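Local atomic coordinates of homoprotocatechuate 2,3-dioxygenase (Brevibacterium fuscum, PDB entry 4Z6M), a protein that catalyses, with a mononuclear iron(II) centre, the oxygen-dependent ring opening of the catechol homoprotocatechuate, as an extradiol dioxygenase. Residues T187-W192 with T325-L330; G297-P302 with A355-K360. The protein carries 1 engineered substitution. All coordinates share one frame; numbering follows the deposited sequence.

Contact 1 of 2, residues T187-W192 with T325-L330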
loop_
_atom_site.group_PDB
_atom_site.type_symbol
_atom_site.label_atom_id
_atom_site.label_comp_id
_atom_site.label_asym_id
_atom_site.label_seq_id
_atom_site.Cartn_x
_atom_site.Cartn_y
_atom_site.Cartn_z
ATOM N N THR A 187 -20.200 -26.191 -22.637
ATOM C CA THR A 187 -20.965 -25.007 -22.206
ATOM C C THR A 187 -20.026 -23.854 -21.914
ATOM O O THR A 187 -19.000 -24.047 -21.268
ATOM C CB THR A 187 -21.828 -25.328 -20.971
ATOM O OG1 THR A 187 -22.746 -26.371 -21.321
ATOM C CG2 THR A 187 -22.601 -24.084 -20.484
ATOM N N THR A 188 -20.389 -22.658 -22.374
ATOM C CA THR A 188 -19.697 -21.419 -21.999
ATOM C C THR A 188 -20.547 -20.656 -20.989
ATOM O O THR A 188 -21.752 -20.476 -21.199
ATOM C CB THR A 188 -19.391 -20.551 -23.237
ATOM O OG1 THR A 188 -18.562 -21.281 -24.134
ATOM C CG2 THR A 188 -18.688 -19.263 -22.847
ATOM N N TYR A 189 -19.913 -20.226 -19.899
ATOM C CA TYR A 189 -20.587 -19.544 -18.820
ATOM C C TYR A 189 -20.323 -18.038 -18.789
ATOM O O TYR A 189 -21.138 -17.307 -18.213
ATOM C CB TYR A 189 -20.189 -20.151 -17.483
ATOM C CG TYR A 189 -20.609 -21.585 -17.359
ATOM C CD1 TYR A 189 -19.807 -22.627 -17.829
ATOM C CD2 TYR A 189 -21.847 -21.917 -16.815
ATOM C CE1 TYR A 189 -20.233 -23.943 -17.716
ATOM C CE2 TYR A 189 -22.256 -23.223 -16.701
ATOM C CZ TYR A 189 -21.449 -24.241 -17.160
ATOM O OH TYR A 189 -21.882 -25.538 -17.053
ATOM N N ALA A 190 -19.197 -17.584 -19.356
ATOM C CA ALA A 190 -18.813 -16.190 -19.261
ATOM C C ALA A 190 -17.666 -15.938 -20.213
ATOM O O ALA A 190 -16.887 -16.848 -20.495
ATOM C CB ALA A 190 -18.416 -15.846 -17.842
ATOM N N ALA A 191 -17.568 -14.716 -20.707
ATOM C CA ALA A 191 -16.466 -14.288 -21.546
ATOM C C ALA A 191 -16.172 -12.817 -21.287
ATOM O O ALA A 191 -17.073 -12.047 -20.954
ATOM C CB ALA A 191 -16.788 -14.489 -23.014
ATOM N N TRP A 192 -14.896 -12.454 -21.439
ATOM C CA TRP A 192 -14.386 -11.102 -21.206
ATOM C C TRP A 192 -13.754 -10.603 -22.487
ATOM O O TRP A 192 -13.100 -11.356 -23.155
ATOM C CB TRP A 192 -13.332 -11.154 -20.095
ATOM C CG TRP A 192 -13.868 -11.341 -18.708
ATOM C CD1 TRP A 192 -13.928 -10.385 -17.752
ATOM C CD2 TRP A 192 -14.365 -12.546 -18.095
ATOM N NE1 TRP A 192 -14.438 -10.899 -16.593
ATOM C CE2 TRP A 192 -14.728 -12.219 -16.784
ATOM C CE3 TRP A 192 -14.526 -13.863 -18.522
ATOM C CZ2 TRP A 192 -15.262 -13.148 -15.897
ATOM C CZ3 TRP A 192 -15.025 -14.788 -17.633
ATOM C CH2 TRP A 192 -15.409 -14.420 -16.334
ATOM N N THR A 325 -31.162 -21.189 -21.076
ATOM C CA THR A 325 -31.394 -22.642 -21.108
ATOM C C THR A 325 -30.129 -23.471 -20.913
ATOM O O THR A 325 -30.213 -24.635 -20.489
ATOM C CB THR A 325 -32.104 -23.046 -22.422
ATOM O OG1 THR A 325 -31.330 -22.657 -23.561
ATOM C CG2 THR A 325 -33.472 -22.387 -22.503
ATOM N N ASP A 326 -28.976 -22.890 -21.243
ATOM C CA ASP A 326 -27.682 -23.517 -20.911
ATOM C C ASP A 326 -27.561 -23.681 -19.391
ATOM O O ASP A 326 -28.258 -23.017 -18.608
ATOM C CB ASP A 326 -26.507 -22.690 -21.421
ATOM C CG ASP A 326 -26.294 -22.784 -22.915
ATOM O OD1 ASP A 326 -26.929 -23.625 -23.590
ATOM O OD2 ASP A 326 -25.449 -21.990 -23.411
ATOM N N ASP A 327 -26.658 -24.562 -18.959
ATOM C CA ASP A 327 -26.470 -24.811 -17.538
ATOM C C ASP A 327 -26.107 -23.521 -16.758
ATOM O O ASP A 327 -25.473 -22.595 -17.295
ATOM C CB ASP A 327 -25.368 -25.858 -17.305
ATOM C CG ASP A 327 -25.777 -27.274 -17.721
ATOM O OD1 ASP A 327 -26.967 -27.534 -18.003
ATOM O OD2 ASP A 327 -24.891 -28.145 -17.757
ATOM N N SER A 328 -26.526 -23.517 -15.494
ATOM C CA SER A 328 -26.371 -22.387 -14.587
ATOM C C SER A 328 -25.064 -22.525 -13.833
ATOM O O SER A 328 -24.820 -23.531 -13.164
ATOM C CB SER A 328 -27.524 -22.352 -13.594
ATOM O OG SER A 328 -27.197 -21.647 -12.409
ATOM N N GLU A 329 -24.224 -21.500 -13.910
ATOM C CA GLU A 329 -22.967 -21.507 -13.155
ATOM C C GLU A 329 -23.209 -21.696 -11.650
ATOM O O GLU A 329 -22.496 -22.467 -10.996
ATOM C CB GLU A 329 -22.176 -20.232 -13.424
ATOM C CG GLU A 329 -20.792 -20.254 -12.767
ATOM C CD GLU A 329 -19.819 -19.222 -13.295
ATOM O OE1 GLU A 329 -20.198 -18.390 -14.139
ATOM O OE2 GLU A 329 -18.647 -19.242 -12.846
ATOM N N LEU A 330 -24.216 -21.026 -11.094
ATOM C CA LEU A 330 -24.566 -21.229 -9.692
ATOM C C LEU A 330 -24.851 -22.717 -9.442
ATOM O O LEU A 330 -24.285 -23.341 -8.540
ATOM C CB LEU A 330 -25.797 -20.401 -9.334
ATOM C CG LEU A 330 -26.300 -20.506 -7.875
ATOM C CD1 LEU A 330 -27.106 -19.264 -7.502
ATOM C CD2 LEU A 330 -27.127 -21.757 -7.587
HETATM O O HOH W 1 -22.714 -28.173 -19.431
HETATM O O HOH W 2 -25.508 -25.968 -21.065
HETATM O O HOH W 3 -23.930 -19.726 -22.784
HETATM O O HOH W 4 -22.725 -22.453 -24.066
HETATM O O HOH W 5 -22.350 -17.653 -15.583
#
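The ring of Tyr189 meets the backbone of the segment 325-330 as it turns into a helix. Its CE2 approaches Asp327 O at 3.3 Å, obliquely to the ring, while Ser328 C lies at the edge, near the ring plane. Tyr189 OH reaches Asp327 CB at 3.5 Å, the ring and carboxylate planes 37° apart, and Glu329 CB packs against Tyr189 CD2. From just before the strand, Thr187 CG2 sits over one face of the Tyr189 ring, offset toward the rim.

No direct hydrogen bond joins the segments; water does the work. Thr187 OG1 donates to one water, 2.6 Å away, that in turn donates a hydrogen bond to Asp327 OD2, and accepts from a second that takes the N-H of Asp327. Asp326 OD2 accepts hydrogen bonds from two waters, one bound to Thr188 N and the other to Thr188 O. Chi1 (-174°) sets Glu329 CG anti to the backbone N; the chain runs on extended, and Glu329 OE1 lies 3.8 Å from Tyr189 CB.

Further out, Asp183 takes the phenol OH, Arg292 and Arg293 form salt bridges with Glu329 OE2, and Ser328 OG N-caps the helix through the N-H of Glu331. Waters thus pair Thr187 and Thr188 with the aspartates of the loop that leads into helix 329-333. The side chain of Glu329 is about 12 Å from the bound iron(II) ion, and the arginine pair probably stabilises its charged form.

Contact 2 of 2, residues G297-P302 with A355-K360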
loop_
_atom_site.group_PDB
_atom_site.type_symbol
_atom_site.label_atom_id
_atom_site.label_comp_id
_atom_site.label_asym_id
_atom_site.label_seq_id
_atom_site.Cartn_x
_atom_site.Cartn_y
_atom_site.Cartn_z
ATOM N N GLY A 297 -10.307 -18.760 -3.307
ATOM C CA GLY A 297 -11.286 -19.794 -3.096
ATOM C C GLY A 297 -12.497 -19.379 -2.284
ATOM O O GLY A 297 -13.313 -20.219 -1.951
ATOM N N ASN A 298 -12.632 -18.090 -1.964
ATOM C CA ASN A 298 -13.802 -17.656 -1.220
ATOM C C ASN A 298 -15.045 -17.877 -2.080
ATOM O O ASN A 298 -14.989 -17.791 -3.315
ATOM C CB ASN A 298 -13.669 -16.191 -0.763
ATOM C CG ASN A 298 -12.843 -16.067 0.490
ATOM O OD1 ASN A 298 -12.921 -16.932 1.359
ATOM N ND2 ASN A 298 -12.081 -15.012 0.610
ATOM N N PRO A 299 -16.159 -18.208 -1.437
ATOM C CA PRO A 299 -17.356 -18.570 -2.198
ATOM C C PRO A 299 -17.988 -17.377 -2.907
ATOM O O PRO A 299 -17.961 -16.265 -2.390
ATOM C CB PRO A 299 -18.295 -19.132 -1.121
ATOM C CG PRO A 299 -17.893 -18.404 0.121
ATOM C CD PRO A 299 -16.379 -18.333 0.027
ATOM N N VAL A 300 -18.554 -17.602 -4.082
ATOM C CA VAL A 300 -19.300 -16.567 -4.797
ATOM C C VAL A 300 -20.693 -16.515 -4.218
ATOM O O VAL A 300 -21.410 -17.508 -4.200
ATOM C CB VAL A 300 -19.318 -16.847 -6.308
ATOM C CG1 VAL A 300 -20.096 -15.776 -7.057
ATOM C CG2 VAL A 300 -17.896 -16.913 -6.836
ATOM N N VAL A 301 -21.062 -15.334 -3.727
ATOM C CA VAL A 301 -22.350 -15.146 -3.110
ATOM C C VAL A 301 -23.470 -15.398 -4.139
ATOM O O VAL A 301 -23.360 -15.023 -5.300
ATOM C CB VAL A 301 -22.460 -13.727 -2.487
ATOM C CG1 VAL A 301 -21.290 -13.438 -1.553
ATOM C CG2 VAL A 301 -22.581 -12.678 -3.552
ATOM N N PRO A 302 -24.544 -16.068 -3.734
ATOM C CA PRO A 302 -25.554 -16.502 -4.720
ATOM C C PRO A 302 -26.222 -15.343 -5.469
ATOM O O PRO A 302 -26.531 -15.468 -6.656
ATOM C CB PRO A 302 -26.554 -17.310 -3.886
ATOM C CG PRO A 302 -26.175 -17.104 -2.465
ATOM C CD PRO A 302 -24.765 -16.641 -2.401
ATOM N N ALA A 355 -20.979 -24.601 -1.169
ATOM C CA ALA A 355 -19.947 -23.649 -1.465
ATOM C C ALA A 355 -18.674 -23.975 -0.714
ATOM O O ALA A 355 -18.650 -24.853 0.146
ATOM C CB ALA A 355 -20.440 -22.253 -1.147
ATOM N N SER A 356 -17.615 -23.251 -1.030
ATOM C CA SER A 356 -16.369 -23.371 -0.309
ATOM C C SER A 356 -16.475 -22.767 1.096
ATOM O O SER A 356 -17.450 -22.070 1.431
ATOM C CB SER A 356 -15.298 -22.673 -1.111
ATOM O OG SER A 356 -15.658 -21.316 -1.298
ATOM N N LYS A 357 -15.463 -23.060 1.912
ATOM C CA LYS A 357 -15.250 -22.459 3.231
ATOM C C LYS A 357 -16.348 -22.778 4.246
ATOM O O LYS A 357 -16.512 -22.077 5.252
ATOM C CB LYS A 357 -15.035 -20.938 3.155
ATOM C CG LYS A 357 -14.138 -20.419 2.053
ATOM C CD LYS A 357 -12.698 -20.806 2.180
ATOM C CE LYS A 357 -11.842 -20.079 1.144
ATOM N NZ LYS A 357 -10.553 -20.748 0.899
ATOM N N GLY A 358 -17.097 -23.844 4.007
ATOM C CA GLY A 358 -18.028 -24.342 5.015
ATOM C C GLY A 358 -19.474 -23.906 4.869
ATOM O O GLY A 358 -20.270 -24.177 5.762
ATOM N N PHE A 359 -19.824 -23.256 3.761
ATOM C CA PHE A 359 -21.149 -22.667 3.563
ATOM C C PHE A 359 -21.984 -23.441 2.534
ATOM O O PHE A 359 -21.451 -24.010 1.594
ATOM C CB PHE A 359 -21.035 -21.209 3.124
ATOM C CG PHE A 359 -20.383 -20.326 4.141
ATOM C CD1 PHE A 359 -20.979 -20.119 5.385
ATOM C CD2 PHE A 359 -19.146 -19.733 3.882
ATOM C CE1 PHE A 359 -20.363 -19.312 6.332
ATOM C CE2 PHE A 359 -18.542 -18.918 4.823
ATOM C CZ PHE A 359 -19.145 -18.714 6.051
ATOM N N LYS A 360 -23.297 -23.443 2.738
ATOM C CA LYS A 360 -24.303 -23.826 1.739
ATOM C C LYS A 360 -25.092 -22.592 1.354
ATOM O O LYS A 360 -24.927 -21.527 1.962
ATOM C CB LYS A 360 -25.290 -24.856 2.332
ATOM C CG LYS A 360 -24.873 -26.300 2.200
ATOM C CD LYS A 360 -25.985 -27.274 2.598
ATOM C CE LYS A 360 -26.971 -26.728 3.635
ATOM N NZ LYS A 360 -27.868 -27.796 4.174
#
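Two flat groups, the Phe359 ring and the Asn298 amide, border the pyrrolidine of Pro299. Pro299 CG comes to 4.2 Å from Phe359 CD2, on an oblique approach to the aromatic ring. The ring also meets Phe359 of the second subunit, the two planes at about 25°. The amide of Asn298 uses its OD1 against the aliphatic chain of Lys357, with Asn298 OD1 3.3 Å from Lys357 CE and the two side chains crossing at about a right angle.

Pro299 fits among several neighbours. Pro299 CB touches Ala355 CB at 3.8 Å, and Pro299 CD rests on Lys357 CG at 3.7 Å. Ser356 OG also lies 3.3 Å from Pro299 CD, close to the tertiary amide N of Pro299, which has no hydrogen to give.

The hydroxyl is instead committed to Gly297 O. Placed between the backbone N and the carbonyl carbon (chi1 59°), Ser356 OG donates a 2.7 Å hydrogen bond to Gly297 O, lying in the carbonyl plane with a C=O...donor angle of 160°. Asn290 ND2 gives the same carbonyl a second bond, so this buried oxygen is gripped twice. Lys357, whose chain bends beyond CG, carries its methylenes past Asn298 and Pro299.

Within the segment 355-360, Ala355 N bonds to Phe359 O, closing a turn that spans Ser356, Lys357 and Gly358. The contact thus joins the loop between strand 283-286 and helix 302-306 to the turn leading into strand 359-361. At the interface, Lys357 NZ bonds to Trp296 O and to Ile241 O of the second subunit, Asn298 ND2 bonds to Gly244 O of that subunit, and Lys360 pairs in an antiparallel ladder with one of its strands.

How the contacts relate
Contacts 1 and 2 lie with their centres about 18 Å apart, and their segments alternate along the chain: 187-192, 297-302, 325-330, then 355-360. Contact 1 brings the start of helix 329-333 and the loop before it against strand 188-194, which lies in the second glyoxalase-family region and in the nine-stranded mixed sheet, whereas contact 2 holds two pieces of the C-terminal region together. The contacts touch where Leu330 CD1 packs 3.9 Å from Pro302 O, at the start of helix 302-306. Contact 1 lies on the sheet side and contact 2 at the interface with the second subunit of the tetramer.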